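Local coordinates for protein cytidine deaminase (Burkholderia pseudomallei, PDB 3DMO) that probably salvages cytidine and 2'-deoxycytidine for UMP synthesis by zinc-dependent hydrolytic deamination to uridine and 2'-deoxyuridine, at residues S30-G35 / G91-C96; T65-A70 / G78-I83. One frame throughout, in Å; residues are numbered along the deposited sequence.

Contact 1: S30-G35 / G91-C96. With ZN (zinc ion), chain E.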
loop_
_atom_site.group_PDB
_atom_site.type_symbol
_atom_site.label_atom_id
_atom_site.label_comp_id
_atom_site.label_asym_id
_atom_site.label_seq_id
_atom_site.Cartn_x
_atom_site.Cartn_y
_atom_site.Cartn_z
ATOM N N SER A 30 7.745 -12.110 -8.525
ATOM C CA SER A 30 8.392 -12.876 -7.452
ATOM C C SER A 30 8.533 -14.353 -7.804
ATOM O O SER A 30 9.433 -15.036 -7.295
ATOM C CB SER A 30 7.612 -12.745 -6.141
ATOM O OG SER A 30 6.363 -13.415 -6.214
ATOM N N ASN A 31 7.638 -14.836 -8.662
ATOM C CA ASN A 31 7.454 -16.274 -8.890
ATOM C C ASN A 31 7.154 -17.038 -7.593
ATOM O O ASN A 31 7.462 -18.224 -7.465
ATOM C CB ASN A 31 8.654 -16.882 -9.635
ATOM C CG ASN A 31 8.703 -16.464 -11.084
ATOM O OD1 ASN A 31 7.742 -16.656 -11.833
ATOM N ND2 ASN A 31 9.821 -15.875 -11.491
ATOM N N PHE A 32 6.548 -16.343 -6.638
ATOM C CA PHE A 32 6.232 -16.909 -5.341
ATOM C C PHE A 32 4.717 -16.880 -5.180
ATOM O O PHE A 32 4.141 -15.841 -4.870
ATOM C CB PHE A 32 6.914 -16.091 -4.242
ATOM C CG PHE A 32 6.781 -16.682 -2.862
ATOM C CD1 PHE A 32 7.605 -17.734 -2.452
ATOM C CD2 PHE A 32 5.843 -16.176 -1.961
ATOM C CE1 PHE A 32 7.489 -18.274 -1.170
ATOM C CE2 PHE A 32 5.721 -16.711 -0.674
ATOM C CZ PHE A 32 6.545 -17.760 -0.280
ATOM N N LYS A 33 4.082 -18.023 -5.425
ATOM C CA LYS A 33 2.632 -18.127 -5.377
ATOM C C LYS A 33 2.141 -18.396 -3.964
ATOM O O LYS A 33 2.678 -19.259 -3.256
ATOM C CB LYS A 33 2.142 -19.222 -6.322
ATOM C CG LYS A 33 2.417 -18.936 -7.791
ATOM C CD LYS A 33 1.771 -19.985 -8.680
ATOM C CE LYS A 33 1.956 -19.611 -10.143
ATOM N NZ LYS A 33 1.352 -20.618 -11.071
ATOM N N VAL A 34 1.116 -17.651 -3.558
ATOM C CA VAL A 34 0.500 -17.834 -2.252
ATOM C C VAL A 34 -1.002 -18.025 -2.457
ATOM O O VAL A 34 -1.597 -17.415 -3.348
ATOM C CB VAL A 34 0.757 -16.628 -1.300
ATOM C CG1 VAL A 34 0.203 -16.897 0.108
ATOM C CG2 VAL A 34 2.240 -16.298 -1.194
ATOM N N GLY A 35 -1.602 -18.893 -1.647
ATOM C CA GLY A 35 -3.048 -19.067 -1.663
ATOM C C GLY A 35 -3.644 -18.916 -0.282
ATOM O O GLY A 35 -2.986 -19.157 0.731
ATOM N N GLY A 91 8.801 -23.459 7.016
ATOM C CA GLY A 91 7.748 -23.680 8.008
ATOM C C GLY A 91 6.394 -23.251 7.464
ATOM O O GLY A 91 6.270 -22.930 6.273
ATOM N N PRO A 92 5.355 -23.273 8.321
ATOM C CA PRO A 92 4.067 -22.702 7.915
ATOM C C PRO A 92 4.274 -21.250 7.500
ATOM O O PRO A 92 5.010 -20.521 8.174
ATOM C CB PRO A 92 3.230 -22.786 9.196
ATOM C CG PRO A 92 3.829 -23.936 9.966
ATOM C CD PRO A 92 5.313 -23.831 9.685
ATOM N N ILE A 93 3.656 -20.844 6.393
ATOM C CA ILE A 93 3.838 -19.494 5.866
ATOM C C ILE A 93 3.418 -18.442 6.899
ATOM O O ILE A 93 2.415 -18.605 7.592
ATOM C CB ILE A 93 3.139 -19.308 4.475
ATOM C CG1 ILE A 93 3.620 -18.011 3.802
ATOM C CG2 ILE A 93 1.600 -19.412 4.590
ATOM C CD1 ILE A 93 3.234 -17.907 2.348
ATOM N N ALA A 94 4.215 -17.381 7.016
ATOM C CA ALA A 94 3.939 -16.277 7.926
ATOM C C ALA A 94 3.253 -15.143 7.158
ATOM O O ALA A 94 3.818 -14.614 6.199
ATOM C CB ALA A 94 5.219 -15.799 8.527
ATOM N N PRO A 95 2.018 -14.781 7.557
ATOM C CA PRO A 95 1.392 -13.608 6.947
ATOM C C PRO A 95 2.214 -12.347 7.160
ATOM O O PRO A 95 2.764 -12.146 8.251
ATOM C CB PRO A 95 0.062 -13.496 7.704
ATOM C CG PRO A 95 -0.229 -14.910 8.137
ATOM C CD PRO A 95 1.125 -15.417 8.546
ATOM N N CYS A 96 2.286 -11.503 6.134
ATOM C CA CYS A 96 2.958 -10.219 6.298
ATOM C C CYS A 96 2.161 -9.300 7.221
ATOM O O CYS A 96 0.968 -9.524 7.483
ATOM C CB CYS A 96 3.210 -9.548 4.936
ATOM S SG CYS A 96 1.789 -8.674 4.224
HETATM ZN ZN ZN E . 0.592 -10.147 3.092
HETATM O O HOH W 1 1.211 -12.153 3.505
#
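Ile-93 meets Phe-32 and Val-34 through a single methyl group, and this small apolar junction lies near the zinc site of the cytidine deaminase fold, without touching it, where the chain entering strand 34-40 faces the loop that leads to helix 97-107. The Ile-93 side chain is extended, with CG1 anti to the backbone N (chi1 -167°) and CD1 carried outward by a second anti torsion. Val-34 approaches at a slant and offers both of its branches, so that CD1 of Ile-93 lies 3.9 Å from Val-34 CG1 and 4.0 Å from Val-34 CG2, set against the fork of the valine. Phe-32 comes from the opposing direction; its CE2 lies 4.1 Å from Ile-93 CD1. Val-85 of strand 80-87 touches both Val-34 and Ile-93, which joins the junction to the middle of the sheet, while Leu-137 of a second subunit packs on Phe-32.

The valine side lies close to residues of the predicted active site. Val-34 is near Asn-50, one of the predicted substrate-binding residues, and Glu-63, the predicted proton donor, and the Asn-50 amide bonds to backbone on either side of Lys-33, at Phe-32 O and Val-34 N. Ahead of the phenylalanine, Ser-30 forms an ST turn, its OG accepting from Phe-32 N at 3.0 Å.

Beyond Ile-93 the chain runs into the metal site. Cys-96, at the N-cap of helix 97-107, joins Cys-61 and Cys-99 in binding zinc, and a water is the remaining ligand, its O 2.1 Å from the zinc. That water is held from a second direction as well, for it accepts a hydrogen bond from Cys-96 N at 2.9 Å, while Cys-96 SG sits 2.2 Å from the zinc.

Contact 2: T65-A70 / G78-I83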
loop_
_atom_site.group_PDB
_atom_site.type_symbol
_atom_site.label_atom_id
_atom_site.label_comp_id
_atom_site.label_asym_id
_atom_site.label_seq_id
_atom_site.Cartn_x
_atom_site.Cartn_y
_atom_site.Cartn_z
ATOM N N THR A 65 -6.769 -10.564 -0.740
ATOM C CA THR A 65 -7.623 -10.905 -1.883
ATOM C C THR A 65 -8.867 -11.691 -1.439
ATOM O O THR A 65 -9.986 -11.352 -1.832
ATOM C CB THR A 65 -6.848 -11.703 -2.953
ATOM O OG1 THR A 65 -5.830 -10.870 -3.521
ATOM C CG2 THR A 65 -7.786 -12.173 -4.073
ATOM N N ALA A 66 -8.668 -12.722 -0.616
ATOM C CA ALA A 66 -9.782 -13.513 -0.074
ATOM C C ALA A 66 -10.764 -12.667 0.740
ATOM O O ALA A 66 -11.971 -12.739 0.534
ATOM C CB ALA A 66 -9.265 -14.685 0.763
ATOM N N LEU A 67 -10.237 -11.841 1.642
ATOM C CA LEU A 67 -11.081 -10.991 2.477
ATOM C C LEU A 67 -11.824 -9.910 1.682
ATOM O O LEU A 67 -13.008 -9.680 1.920
ATOM C CB LEU A 67 -10.271 -10.359 3.609
ATOM C CG LEU A 67 -9.836 -11.264 4.772
ATOM C CD1 LEU A 67 -8.616 -10.679 5.509
ATOM C CD2 LEU A 67 -10.993 -11.515 5.752
ATOM N N PHE A 68 -11.141 -9.255 0.742
ATOM C CA PHE A 68 -11.793 -8.226 -0.084
ATOM C C PHE A 68 -12.911 -8.830 -0.951
ATOM O O PHE A 68 -13.964 -8.202 -1.149
ATOM C CB PHE A 68 -10.782 -7.459 -0.955
ATOM C CG PHE A 68 -9.715 -6.720 -0.179
ATOM C CD1 PHE A 68 -8.470 -6.485 -0.768
ATOM C CD2 PHE A 68 -9.940 -6.260 1.117
ATOM C CE1 PHE A 68 -7.464 -5.805 -0.082
ATOM C CE2 PHE A 68 -8.938 -5.572 1.817
ATOM C CZ PHE A 68 -7.698 -5.347 1.211
ATOM N N SER A 69 -12.684 -10.059 -1.439
ATOM C CA SER A 69 -13.683 -10.788 -2.226
ATOM C C SER A 69 -14.928 -11.101 -1.398
ATOM O O SER A 69 -16.057 -10.910 -1.856
ATOM C CB SER A 69 -13.090 -12.077 -2.797
ATOM O OG SER A 69 -12.269 -11.810 -3.919
ATOM N N ALA A 70 -14.723 -11.575 -0.175
ATOM C CA ALA A 70 -15.827 -11.843 0.740
ATOM C C ALA A 70 -16.598 -10.560 1.096
ATOM O O ALA A 70 -17.826 -10.563 1.129
ATOM C CB ALA A 70 -15.326 -12.527 1.989
ATOM N N GLY A 78 -16.145 -9.483 11.181
ATOM C CA GLY A 78 -16.599 -10.396 12.225
ATOM C C GLY A 78 -17.397 -11.582 11.719
ATOM O O GLY A 78 -17.787 -12.444 12.512
ATOM N N GLU A 79 -17.643 -11.641 10.412
ATOM C CA GLU A 79 -18.431 -12.740 9.833
ATOM C C GLU A 79 -17.599 -13.902 9.305
ATOM O O GLU A 79 -18.104 -14.720 8.529
ATOM C CB GLU A 79 -19.355 -12.228 8.731
ATOM C CG GLU A 79 -20.480 -11.370 9.248
ATOM C CD GLU A 79 -21.605 -11.250 8.259
ATOM O OE1 GLU A 79 -21.451 -10.534 7.246
ATOM O OE2 GLU A 79 -22.655 -11.864 8.508
ATOM N N PHE A 80 -16.338 -13.977 9.730
ATOM C CA PHE A 80 -15.425 -15.030 9.272
ATOM C C PHE A 80 -15.044 -15.999 10.385
ATOM O O PHE A 80 -14.738 -15.587 11.507
ATOM C CB PHE A 80 -14.199 -14.417 8.590
ATOM C CG PHE A 80 -14.563 -13.365 7.588
ATOM C CD1 PHE A 80 -14.357 -12.019 7.872
ATOM C CD2 PHE A 80 -15.189 -13.719 6.397
ATOM C CE1 PHE A 80 -14.736 -11.038 6.955
ATOM C CE2 PHE A 80 -15.570 -12.748 5.472
ATOM C CZ PHE A 80 -15.340 -11.402 5.757
ATOM N N ALA A 81 -15.103 -17.288 10.066
ATOM C CA ALA A 81 -14.769 -18.342 11.021
ATOM C C ALA A 81 -13.273 -18.661 11.032
ATOM O O ALA A 81 -12.669 -18.809 12.097
ATOM C CB ALA A 81 -15.563 -19.595 10.702
ATOM N N ALA A 82 -12.684 -18.777 9.845
ATOM C CA ALA A 82 -11.289 -19.202 9.708
ATOM C C ALA A 82 -10.718 -18.806 8.357
ATOM O O ALA A 82 -11.456 -18.686 7.360
ATOM C CB ALA A 82 -11.167 -20.726 9.888
ATOM N N ILE A 83 -9.397 -18.637 8.329
ATOM C CA ILE A 83 -8.652 -18.457 7.088
ATOM C C ILE A 83 -7.438 -19.392 7.080
ATOM O O ILE A 83 -6.753 -19.522 8.092
ATOM C CB ILE A 83 -8.243 -16.962 6.874
ATOM C CG1 ILE A 83 -7.699 -16.728 5.456
ATOM C CG2 ILE A 83 -7.299 -16.473 7.971
ATOM C CD1 ILE A 83 -7.503 -15.244 5.117
#
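Leu-67 and Phe-80 share the same first-torsion choice, each with CG anti to its own carbonyl carbon (chi1 -73° and -48°), and these rotations bring a leucine methyl over an aromatic face where helix 62-72 packs on strand 80-87. The pair is a helix-on-sheet contact of the cytidine deaminase fold, made on the side of the sheet that also carries helix 97-107. Leu-67 CD2 stands 3.9 Å above the plane of the Phe-80 ring, shifted toward its rim. The methyl is 4.2 Å from the ring centroid and 20° off the normal, the geometry of a CH-pi contact, with the CD1-CE1 side of the ring lying beneath it.

One helical turn onward, Ala-70 approaches the other side of the ring's outline, from an oblique direction. Its methyl carbon meets the CE2-CZ side of the ring. Ile-83 and, to a smaller extent, Ala-66 are also shielded here, without any atom pair as close as those to the ring.

Leu-38 of strand 34-40 touches Leu-67, Ala-70 and Phe-80 alike, so the neighbouring strand forms a common floor, while Val-102, Met-103 and Leu-106 of helix 97-107 pack on Leu-67. The strand itself is irregular here: Ala-81 and Ala-82 both face Val-39 in a classic beta bulge just after the phenylalanine. Glu-63, the predicted proton donor, lies one turn before Leu-67 on the same helix. Tightest of the apolar approaches is Ala-70 CB to Phe-80 CE2, at 3.5 Å.

From the N terminus, the chain passes helix 11-22 and reaches 30-35, the first half of contact 1, before running out along strand 34-40 and back along strand 45-49. Helix 62-72 follows, and a short connection returns it to strand 80-87; contact 2 closes this small loop between 65-70 and 78-83. Only after that strand does the chain arrive at 91-96 and complete contact 1, whose much longer loop therefore encloses contact 2 entirely. The two do not touch: their centres are about 18 Å apart and their nearest atoms about 7 Å. Neighbouring strands 34-40 and 80-87 connect them, with contact 1 near the zinc and contact 2 where helix 62-72 packs on the sheet.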